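PDB 5YKR: probable aminotransferase from Pseudomonas aeruginosa, which is probably a pyridoxal-phosphate-dependent enzyme of the class-III aminotransferase family, assembled as a dimer of two copies of one chain. Local coordinates for residues G107-L112 / G327-N332; R353-L358 / T433-R438; A359-A364 / E440-H445. One frame throughout, in Å; residues are numbered along the deposited sequence. Where two conformers were deposited one is given.

From the N terminus, contact 1 closes first: it brings the loop 107-112 up to 327-332, and the 214 residues between them contain all seven strands of the large mixed sheet. Contact 1 is complete before contacts 2 and 3 open. Their first segments, 353-358 and 359-364, are consecutive parts of helix 349-372; their partners, 433-438 and 440-445, lie in the loop after strand 430-432 and on helix 439-456, into which it leads. The segments alternate, so contacts 2 and 3 cross, with centres about 10 Å apart and Thr433 CG2 packed 3.6 Å from Ala359 N. Contact 1 lies across the chain's centre from contact 3, beside the second subunit.

Contact 1 of 3, residues G107-L112 / G327-N332; sequences GSTLML and GTLAGN
Asn332 meets Ser108 and Thr109 through nearly every atom of its side chain. Its CB lies 3.3 Å from Thr109 OG1. CG sits between the backbone N and the carbonyl carbon (chi1 78°), which puts it 3.3 Å from Ser108 O. At the tip, ND2 passes 3.6 Å from Thr109 CB and donates to Gly291 O of the second subunit, while OD1 accepts from Gln335 N. Asparagine suits this N-cap position because its carbonyl can take up an N-H of the helix's first turn while its NH2 still serves a second partner.

Further along, the link is water-mediated. Thr109 OG1 donates to water 1 over 2.7 Å, and that water donates to Thr328 O at 2.8 Å. The bent chain of Met111 curls back to bring CE 3.2 Å from the same carbonyl oxygen. A second water bridges Leu112 O and Gly331 O. Gly331, with positive phi, is the third residue of a type II turn, a place where glycine bears no strain.

Thr328 OG1 is hydrogen-bonded to the LLP side chain of the second subunit, so this buried contact borders that subunit's cofactor site. It joins the loop between helices 94-104 and 115-128 to the N-terminal end of helix 333-346, where Ser108 also makes a backbone bond with Leu334.

Contact 2 of 3, residues R353-L358 / T433-R438; sequences RHMFQL and TCPATR
His354 and Thr433 supply the hydrogen bonds that fasten helix 349-372 to the loop 433-438, which links strand 430-432 to helix 439-456, Arg438 being its N-cap. Chi1 of 177° sets His354 CG anti to the backbone N; from the ring NE2 donates to Thr437 O over 2.8 Å, the oxygen lying in the ring plane. Thr433 OG1 donates to the helix carbonyl Met355 O at 2.8 Å, coming from the side (C=O...donor angle 111°). Within the loop, Cys434 N gives Thr437 OG1 a nearly straight bond of 2.9 Å, steadying the type I turn from Cys434 to Thr437, whose second position suits proline's fixed phi.

Apolar packing surrounds these bonds. Met355 and Pro435 lie side by side, SD 3.8 Å from CD. Leu358 splits its branches: CD1 meets Arg438 C at 3.6 Å, and CD2 rests over one face of the His354 ring, toward its rim. Thr433 O is buried without a polar partner, with Met355 CE near it.

Because it donates, NE2 must carry a proton, in a neutral or charged imidazole. The bonds run both ways, helix imidazole to loop carbonyl and loop hydroxyl to helix carbonyl, so each side both gives and accepts.

Contact 3 of 3, residues A359-A364 / E440-H445; sequences AAQLEA and EDVELH
Val442 presses its CG1 into the neighbouring helix between Leu362 and Gln361, and here the packing is tight. CG1, anti to its own backbone N, comes within 3.6 Å of Leu362 CA and 3.7 Å of Leu362 CB. It also touches the amide carbon of Gln361, whose extended chain passes over it. A beta-branched valine is compact enough to let the backbones approach so closely: the CA atoms of Leu362 and Val442 are 5.7 Å apart.

One turn beyond Val442, the His445 ring is crossed by Leu362 at about a right angle. Leu362 CD1 stands over one face, 4.1 Å from the ring centroid and 18° off the normal, a CH-pi contact, while CD2 lies 3.8 Å from CE1 of the ring. A flat ring offers leucine a broad surface and still keeps a polar edge: water 3, in the ring plane, is hydrogen-bonded to ND1 and donates to Leu362 O.

The two helices, 349-372 and 439-456, run nearly parallel, 18° apart with axes 9.5 Å from each other at these segments. In the class-III aminotransferase fold they belong to the smaller, C-terminal part of the subunit. Val386 of strand 385-389 and Phe80 also pack on Leu362.

Toward solvent the contact loosens. Gln361 and the exposed Glu443 cross obliquely, their amide and carboxylate planes 55° apart, and NE2 lies 3.5 Å from both CG and OE2 of Glu443, with no hydrogen bond between them. A long residue suits this place: the extended Gln361 chain reaches across Val442 CG1 to set its amide at the rim beside Glu443, where NE2 gives a weak hydrogen bond to Ala439 O.

Contact 1 of 3, residues G107-L112 / G327-N332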
loop_
_atom_site.group_PDB
_atom_site.type_symbol
_atom_site.label_atom_id
_atom_site.label_comp_id
_atom_site.label_asym_id
_atom_site.label_seq_id
_atom_site.Cartn_x
_atom_site.Cartn_y
_atom_site.Cartn_z
ATOM N N GLY A 107 -8.497 -18.816 2.762
ATOM C CA GLY A 107 -7.776 -17.906 3.611
ATOM C C GLY A 107 -6.940 -16.929 2.826
ATOM O O GLY A 107 -5.946 -17.306 2.169
ATOM N N SER A 108 -7.331 -15.664 2.921
ATOM C CA SER A 108 -6.630 -14.624 2.172
ATOM C C SER A 108 -5.493 -13.964 2.922
ATOM O O SER A 108 -4.519 -13.548 2.300
ATOM C CB SER A 108 -7.596 -13.558 1.680
ATOM O OG SER A 108 -8.450 -13.144 2.706
ATOM N N THR A 109 -5.660 -13.780 4.238
ATOM C CA THR A 109 -4.631 -13.076 5.018
ATOM C C THR A 109 -4.504 -13.675 6.405
ATOM O O THR A 109 -5.405 -13.583 7.217
ATOM C CB THR A 109 -4.777 -11.535 4.940
ATOM O OG1 THR A 109 -3.501 -10.924 5.242
ATOM C CG2 THR A 109 -5.926 -10.976 5.789
ATOM N N LEU A 110 -3.351 -14.342 6.630
ATOM C CA LEU A 110 -3.114 -15.107 7.856
ATOM C C LEU A 110 -1.946 -14.655 8.674
ATOM O O LEU A 110 -1.665 -15.219 9.723
ATOM C CB LEU A 110 -2.928 -16.572 7.434
ATOM C CG LEU A 110 -4.204 -17.206 6.826
ATOM C CD1 LEU A 110 -3.792 -17.804 5.511
ATOM C CD2 LEU A 110 -4.789 -18.153 7.857
ATOM N N MET A 111 -1.227 -13.647 8.191
ATOM C CA MET A 111 0.080 -13.246 8.733
ATOM C C MET A 111 1.060 -14.418 8.683
ATOM O O MET A 111 2.025 -14.469 9.449
ATOM C CB MET A 111 -0.055 -12.644 10.138
ATOM C CG MET A 111 1.152 -12.014 10.760
ATOM S SD MET A 111 2.075 -10.925 9.656
ATOM C CE MET A 111 0.937 -9.584 9.379
ATOM N N LEU A 112 0.855 -15.307 7.708
ATOM C CA LEU A 112 1.642 -16.519 7.552
ATOM C C LEU A 112 1.828 -16.829 6.077
ATOM O O LEU A 112 1.007 -16.460 5.258
ATOM C CB LEU A 112 0.954 -17.710 8.230
ATOM C CG LEU A 112 0.928 -17.682 9.762
ATOM C CD1 LEU A 112 -0.090 -18.674 10.330
ATOM C CD2 LEU A 112 2.307 -17.933 10.303
ATOM N N GLY A 327 4.083 -4.232 6.231
ATOM C CA GLY A 327 2.691 -3.809 6.266
ATOM C C GLY A 327 1.834 -5.046 6.570
ATOM O O GLY A 327 2.206 -6.204 6.220
ATOM N N THR A 328 0.693 -4.832 7.206
ATOM C CA THR A 328 -0.082 -5.953 7.748
ATOM C C THR A 328 -0.568 -6.939 6.700
ATOM O O THR A 328 -0.600 -8.153 6.964
ATOM C CB THR A 328 -1.216 -5.429 8.618
ATOM O OG1 THR A 328 -0.695 -4.487 9.599
ATOM C CG2 THR A 328 -1.973 -6.565 9.303
ATOM N N LEU A 329 -0.942 -6.457 5.511
ATOM C CA LEU A 329 -1.437 -7.290 4.458
ATOM C C LEU A 329 -0.381 -7.556 3.390
ATOM O O LEU A 329 -0.645 -8.197 2.370
ATOM C CB LEU A 329 -2.728 -6.767 3.846
ATOM C CG LEU A 329 -3.974 -7.049 4.693
ATOM C CD1 LEU A 329 -4.057 -6.194 5.926
ATOM C CD2 LEU A 329 -5.257 -6.895 3.900
ATOM N N ALA A 330 0.856 -7.091 3.627
ATOM C CA ALA A 330 1.922 -7.390 2.678
ATOM C C ALA A 330 2.332 -8.866 2.714
ATOM O O ALA A 330 2.518 -9.441 3.771
ATOM C CB ALA A 330 3.114 -6.526 2.988
ATOM N N GLY A 331 2.555 -9.432 1.531
ATOM C CA GLY A 331 2.973 -10.800 1.432
ATOM C C GLY A 331 1.915 -11.801 1.814
ATOM O O GLY A 331 2.263 -12.898 2.317
ATOM N N ASN A 332 0.641 -11.452 1.645
ATOM C CA ASN A 332 -0.426 -12.328 2.082
ATOM C C ASN A 332 -0.733 -13.479 1.118
ATOM O O ASN A 332 -0.305 -13.485 -0.030
ATOM C CB ASN A 332 -1.657 -11.551 2.548
ATOM C CG ASN A 332 -2.546 -11.008 1.503
ATOM O OD1 ASN A 332 -2.533 -11.383 0.335
ATOM N ND2 ASN A 332 -3.417 -10.091 1.979
HETATM O O HOH W 1 -2.984 -9.621 7.494
HETATM O O HOH W 2 1.512 -15.514 2.508
#

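Contact 2 of 3, residues R353-L358 / T433-R438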
loop_
_atom_site.group_PDB
_atom_site.type_symbol
_atom_site.label_atom_id
_atom_site.label_comp_id
_atom_site.label_asym_id
_atom_site.label_seq_id
_atom_site.Cartn_x
_atom_site.Cartn_y
_atom_site.Cartn_z
ATOM N N ARG A 353 5.553 -12.254 -27.026
ATOM C CA ARG A 353 5.694 -12.252 -28.467
ATOM C C ARG A 353 4.488 -11.606 -29.124
ATOM O O ARG A 353 4.617 -10.763 -30.034
ATOM C CB ARG A 353 5.928 -13.654 -28.995
ATOM C CG ARG A 353 6.199 -13.673 -30.496
ATOM C CD ARG A 353 6.547 -15.088 -31.035
ATOM N NE ARG A 353 7.376 -15.898 -30.125
ATOM C CZ ARG A 353 6.907 -16.875 -29.324
ATOM N NH1 ARG A 353 5.635 -17.293 -29.386
ATOM N NH2 ARG A 353 7.734 -17.480 -28.503
ATOM N N HIS A 354 3.304 -12.032 -28.702
ATOM C CA HIS A 354 2.064 -11.455 -29.210
ATOM C C HIS A 354 1.984 -9.963 -28.892
ATOM O O HIS A 354 1.658 -9.132 -29.757
ATOM C CB HIS A 354 0.863 -12.172 -28.613
ATOM C CG HIS A 354 -0.457 -11.594 -29.023
ATOM N ND1 HIS A 354 -1.081 -11.970 -30.193
ATOM C CD2 HIS A 354 -1.271 -10.691 -28.436
ATOM C CE1 HIS A 354 -2.207 -11.297 -30.310
ATOM N NE2 HIS A 354 -2.342 -10.510 -29.263
ATOM N N MET A 355 2.254 -9.612 -27.647
ATOM C CA MET A 355 2.188 -8.193 -27.246
ATOM C C MET A 355 3.149 -7.329 -28.076
ATOM O O MET A 355 2.802 -6.214 -28.486
ATOM C CB MET A 355 2.506 -8.094 -25.750
ATOM C CG MET A 355 1.417 -8.671 -24.856
ATOM S SD MET A 355 1.916 -9.116 -23.189
ATOM C CE MET A 355 2.273 -7.513 -22.490
ATOM N N PHE A 356 4.330 -7.848 -28.341
ATOM C CA PHE A 356 5.331 -7.077 -29.135
ATOM C C PHE A 356 4.867 -6.895 -30.590
ATOM O O PHE A 356 5.024 -5.830 -31.174
ATOM C CB PHE A 356 6.675 -7.788 -29.192
ATOM C CG PHE A 356 7.407 -7.931 -27.910
ATOM C CD1 PHE A 356 7.135 -7.141 -26.810
ATOM C CD2 PHE A 356 8.404 -8.888 -27.815
ATOM C CE1 PHE A 356 7.853 -7.265 -25.645
ATOM C CE2 PHE A 356 9.123 -9.064 -26.639
ATOM C CZ PHE A 356 8.844 -8.221 -25.549
ATOM N N GLN A 357 4.301 -7.950 -31.172
ATOM C CA GLN A 357 3.834 -7.838 -32.551
ATOM C C GLN A 357 2.762 -6.731 -32.683
ATOM O O GLN A 357 2.786 -5.893 -33.603
ATOM C CB GLN A 357 3.274 -9.196 -33.027
ATOM C CG GLN A 357 2.620 -9.183 -34.396
ATOM C CD GLN A 357 1.939 -10.497 -34.696
ATOM O OE1 GLN A 357 0.697 -10.600 -34.716
ATOM N NE2 GLN A 357 2.736 -11.508 -34.952
ATOM N N LEU A 358 1.805 -6.751 -31.758
ATOM C CA LEU A 358 0.701 -5.791 -31.817
ATOM C C LEU A 358 1.194 -4.374 -31.487
ATOM O O LEU A 358 0.753 -3.403 -32.110
ATOM C CB LEU A 358 -0.487 -6.226 -30.945
ATOM C CG LEU A 358 -1.433 -7.317 -31.461
ATOM C CD1 LEU A 358 -2.206 -6.793 -32.651
ATOM C CD2 LEU A 358 -0.683 -8.534 -31.931
ATOM N N THR A 433 -0.321 -2.987 -25.074
ATOM C CA THR A 433 -0.951 -4.201 -25.597
ATOM C C THR A 433 -0.878 -5.327 -24.569
ATOM O O THR A 433 -0.006 -5.335 -23.707
ATOM C CB THR A 433 -0.276 -4.659 -26.902
ATOM O OG1 THR A 433 1.085 -4.959 -26.637
ATOM C CG2 THR A 433 -0.354 -3.586 -27.947
ATOM N N CYS A 434 -1.852 -6.233 -24.647
ATOM C CA CYS A 434 -1.913 -7.406 -23.796
ATOM C C CYS A 434 -2.189 -8.637 -24.652
ATOM O O CYS A 434 -2.438 -8.508 -25.853
ATOM C CB CYS A 434 -2.981 -7.231 -22.699
ATOM S SG CYS A 434 -4.658 -7.213 -23.247
ATOM N N PRO A 435 -2.167 -9.828 -24.053
ATOM C CA PRO A 435 -2.400 -11.032 -24.886
ATOM C C PRO A 435 -3.746 -11.068 -25.592
ATOM O O PRO A 435 -3.843 -11.695 -26.649
ATOM C CB PRO A 435 -2.273 -12.172 -23.873
ATOM C CG PRO A 435 -1.337 -11.651 -22.873
ATOM C CD PRO A 435 -1.708 -10.197 -22.711
ATOM N N ALA A 436 -4.757 -10.364 -25.031
ATOM C CA ALA A 436 -6.098 -10.309 -25.616
ATOM C C ALA A 436 -6.271 -9.207 -26.705
ATOM O O ALA A 436 -7.295 -9.187 -27.407
ATOM C CB ALA A 436 -7.134 -10.127 -24.542
ATOM N N THR A 437 -5.290 -8.313 -26.851
ATOM C CA THR A 437 -5.365 -7.290 -27.904
ATOM C C THR A 437 -5.359 -7.965 -29.285
ATOM O O THR A 437 -4.656 -8.980 -29.491
ATOM C CB THR A 437 -4.215 -6.277 -27.794
ATOM O OG1 THR A 437 -4.113 -5.854 -26.406
ATOM C CG2 THR A 437 -4.421 -5.097 -28.758
ATOM N N ARG A 438 -6.197 -7.472 -30.183
ATOM C CA ARG A 438 -6.278 -8.027 -31.531
ATOM C C ARG A 438 -5.815 -6.990 -32.549
ATOM O O ARG A 438 -5.860 -5.779 -32.291
ATOM C CB ARG A 438 -7.743 -8.389 -31.829
ATOM C CG ARG A 438 -8.358 -9.451 -30.925
ATOM C CD ARG A 438 -9.887 -9.470 -31.024
ATOM N NE ARG A 438 -10.473 -8.117 -30.835
ATOM C CZ ARG A 438 -11.771 -7.791 -30.895
ATOM N NH1 ARG A 438 -12.706 -8.718 -31.126
ATOM N NH2 ARG A 438 -12.139 -6.521 -30.681
#

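Contact 3 of 3, residues A359-A364 / E440-H445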
loop_
_atom_site.group_PDB
_atom_site.type_symbol
_atom_site.label_atom_id
_atom_site.label_comp_id
_atom_site.label_asym_id
_atom_site.label_seq_id
_atom_site.Cartn_x
_atom_site.Cartn_y
_atom_site.Cartn_z
ATOM N N ALA A 359 2.113 -4.269 -30.516
ATOM C CA ALA A 359 2.686 -2.961 -30.172
ATOM C C ALA A 359 3.507 -2.382 -31.327
ATOM O O ALA A 359 3.450 -1.182 -31.594
ATOM C CB ALA A 359 3.470 -3.053 -28.884
ATOM N N ALA A 360 4.257 -3.230 -32.023
ATOM C CA ALA A 360 5.011 -2.775 -33.187
ATOM C C ALA A 360 4.109 -2.278 -34.269
ATOM O O ALA A 360 4.408 -1.274 -34.900
ATOM C CB ALA A 360 5.886 -3.886 -33.702
ATOM N N GLN A 361 2.973 -2.953 -34.472
ATOM C CA GLN A 361 1.984 -2.523 -35.458
ATOM C C GLN A 361 1.449 -1.126 -35.070
ATOM O O GLN A 361 1.301 -0.243 -35.888
ATOM C CB GLN A 361 0.851 -3.562 -35.558
ATOM C CG GLN A 361 -0.331 -3.228 -36.504
ATOM C CD GLN A 361 -1.586 -4.096 -36.263
ATOM O OE1 GLN A 361 -1.511 -5.116 -35.567
ATOM N NE2 GLN A 361 -2.738 -3.688 -36.835
ATOM N N LEU A 362 1.141 -0.948 -33.785
ATOM C CA LEU A 362 0.572 0.303 -33.297
ATOM C C LEU A 362 1.595 1.443 -33.467
ATOM O O LEU A 362 1.248 2.530 -33.964
ATOM C CB LEU A 362 0.115 0.123 -31.824
ATOM C CG LEU A 362 -0.720 1.275 -31.250
ATOM C CD1 LEU A 362 -1.687 0.732 -30.184
ATOM C CD2 LEU A 362 0.162 2.376 -30.696
ATOM N N GLU A 363 2.844 1.168 -33.085
ATOM C CA GLU A 363 3.945 2.117 -33.226
ATOM C C GLU A 363 4.123 2.538 -34.698
ATOM O O GLU A 363 4.203 3.716 -35.004
ATOM C CB GLU A 363 5.242 1.480 -32.730
ATOM C CG GLU A 363 6.486 2.350 -32.932
ATOM C CD GLU A 363 7.785 1.565 -32.781
ATOM O OE1 GLU A 363 7.760 0.306 -32.716
ATOM O OE2 GLU A 363 8.832 2.229 -32.696
ATOM N N ALA A 364 4.172 1.568 -35.586
ATOM C CA ALA A 364 4.365 1.850 -37.021
ATOM C C ALA A 364 3.238 2.732 -37.559
ATOM O O ALA A 364 3.495 3.659 -38.347
ATOM C CB ALA A 364 4.479 0.547 -37.787
ATOM N N GLU A 440 -7.282 -5.912 -35.151
ATOM C CA GLU A 440 -8.365 -4.956 -35.402
ATOM C C GLU A 440 -8.439 -3.818 -34.398
ATOM O O GLU A 440 -8.884 -2.708 -34.722
ATOM C CB GLU A 440 -9.749 -5.647 -35.569
ATOM C CG GLU A 440 -10.302 -6.322 -34.336
ATOM C CD GLU A 440 -11.521 -7.196 -34.603
ATOM O OE1 GLU A 440 -12.618 -6.619 -34.834
ATOM O OE2 GLU A 440 -11.381 -8.447 -34.560
ATOM N N ASP A 441 -8.045 -4.110 -33.158
ATOM C CA ASP A 441 -8.096 -3.105 -32.106
ATOM C C ASP A 441 -7.015 -2.050 -32.352
ATOM O O ASP A 441 -7.246 -0.845 -32.188
ATOM C CB ASP A 441 -7.797 -3.758 -30.756
ATOM C CG ASP A 441 -8.778 -4.826 -30.358
ATOM O OD1 ASP A 441 -9.946 -4.800 -30.816
ATOM O OD2 ASP A 441 -8.343 -5.724 -29.562
ATOM N N VAL A 442 -5.851 -2.510 -32.768
ATOM C CA VAL A 442 -4.769 -1.609 -33.151
ATOM C C VAL A 442 -5.175 -0.762 -34.370
ATOM O O VAL A 442 -4.922 0.460 -34.397
ATOM C CB VAL A 442 -3.483 -2.391 -33.414
ATOM C CG1 VAL A 442 -2.416 -1.488 -33.992
ATOM C CG2 VAL A 442 -2.998 -3.051 -32.146
ATOM N N GLU A 443 -5.812 -1.388 -35.354
ATOM C CA GLU A 443 -6.265 -0.645 -36.523
ATOM C C GLU A 443 -7.277 0.431 -36.144
ATOM O O GLU A 443 -7.255 1.549 -36.710
ATOM C CB GLU A 443 -6.826 -1.639 -37.584
ATOM C CG GLU A 443 -5.743 -2.535 -38.167
ATOM C CD GLU A 443 -6.214 -3.893 -38.775
ATOM O OE1 GLU A 443 -7.440 -4.136 -39.018
ATOM O OE2 GLU A 443 -5.319 -4.751 -39.027
ATOM N N LEU A 444 -8.161 0.126 -35.207
ATOM C CA LEU A 444 -9.137 1.129 -34.756
ATOM C C LEU A 444 -8.418 2.297 -34.090
ATOM O O LEU A 444 -8.676 3.476 -34.403
ATOM C CB LEU A 444 -10.172 0.518 -33.821
ATOM C CG LEU A 444 -11.228 1.469 -33.230
ATOM C CD1 LEU A 444 -12.084 2.100 -34.342
ATOM C CD2 LEU A 444 -12.112 0.751 -32.249
ATOM N N HIS A 445 -7.530 2.014 -33.149
ATOM C CA HIS A 445 -6.700 3.086 -32.581
ATOM C C HIS A 445 -6.080 3.957 -33.665
ATOM O O HIS A 445 -6.114 5.197 -33.597
ATOM C CB HIS A 445 -5.593 2.465 -31.706
ATOM C CG HIS A 445 -4.588 3.473 -31.214
ATOM N ND1 HIS A 445 -3.433 3.825 -31.897
ATOM C CD2 HIS A 445 -4.585 4.203 -30.077
ATOM C CE1 HIS A 445 -2.785 4.749 -31.214
ATOM N NE2 HIS A 445 -3.451 4.973 -30.085
HETATM O O HOH W 3 -1.647 3.169 -34.220
#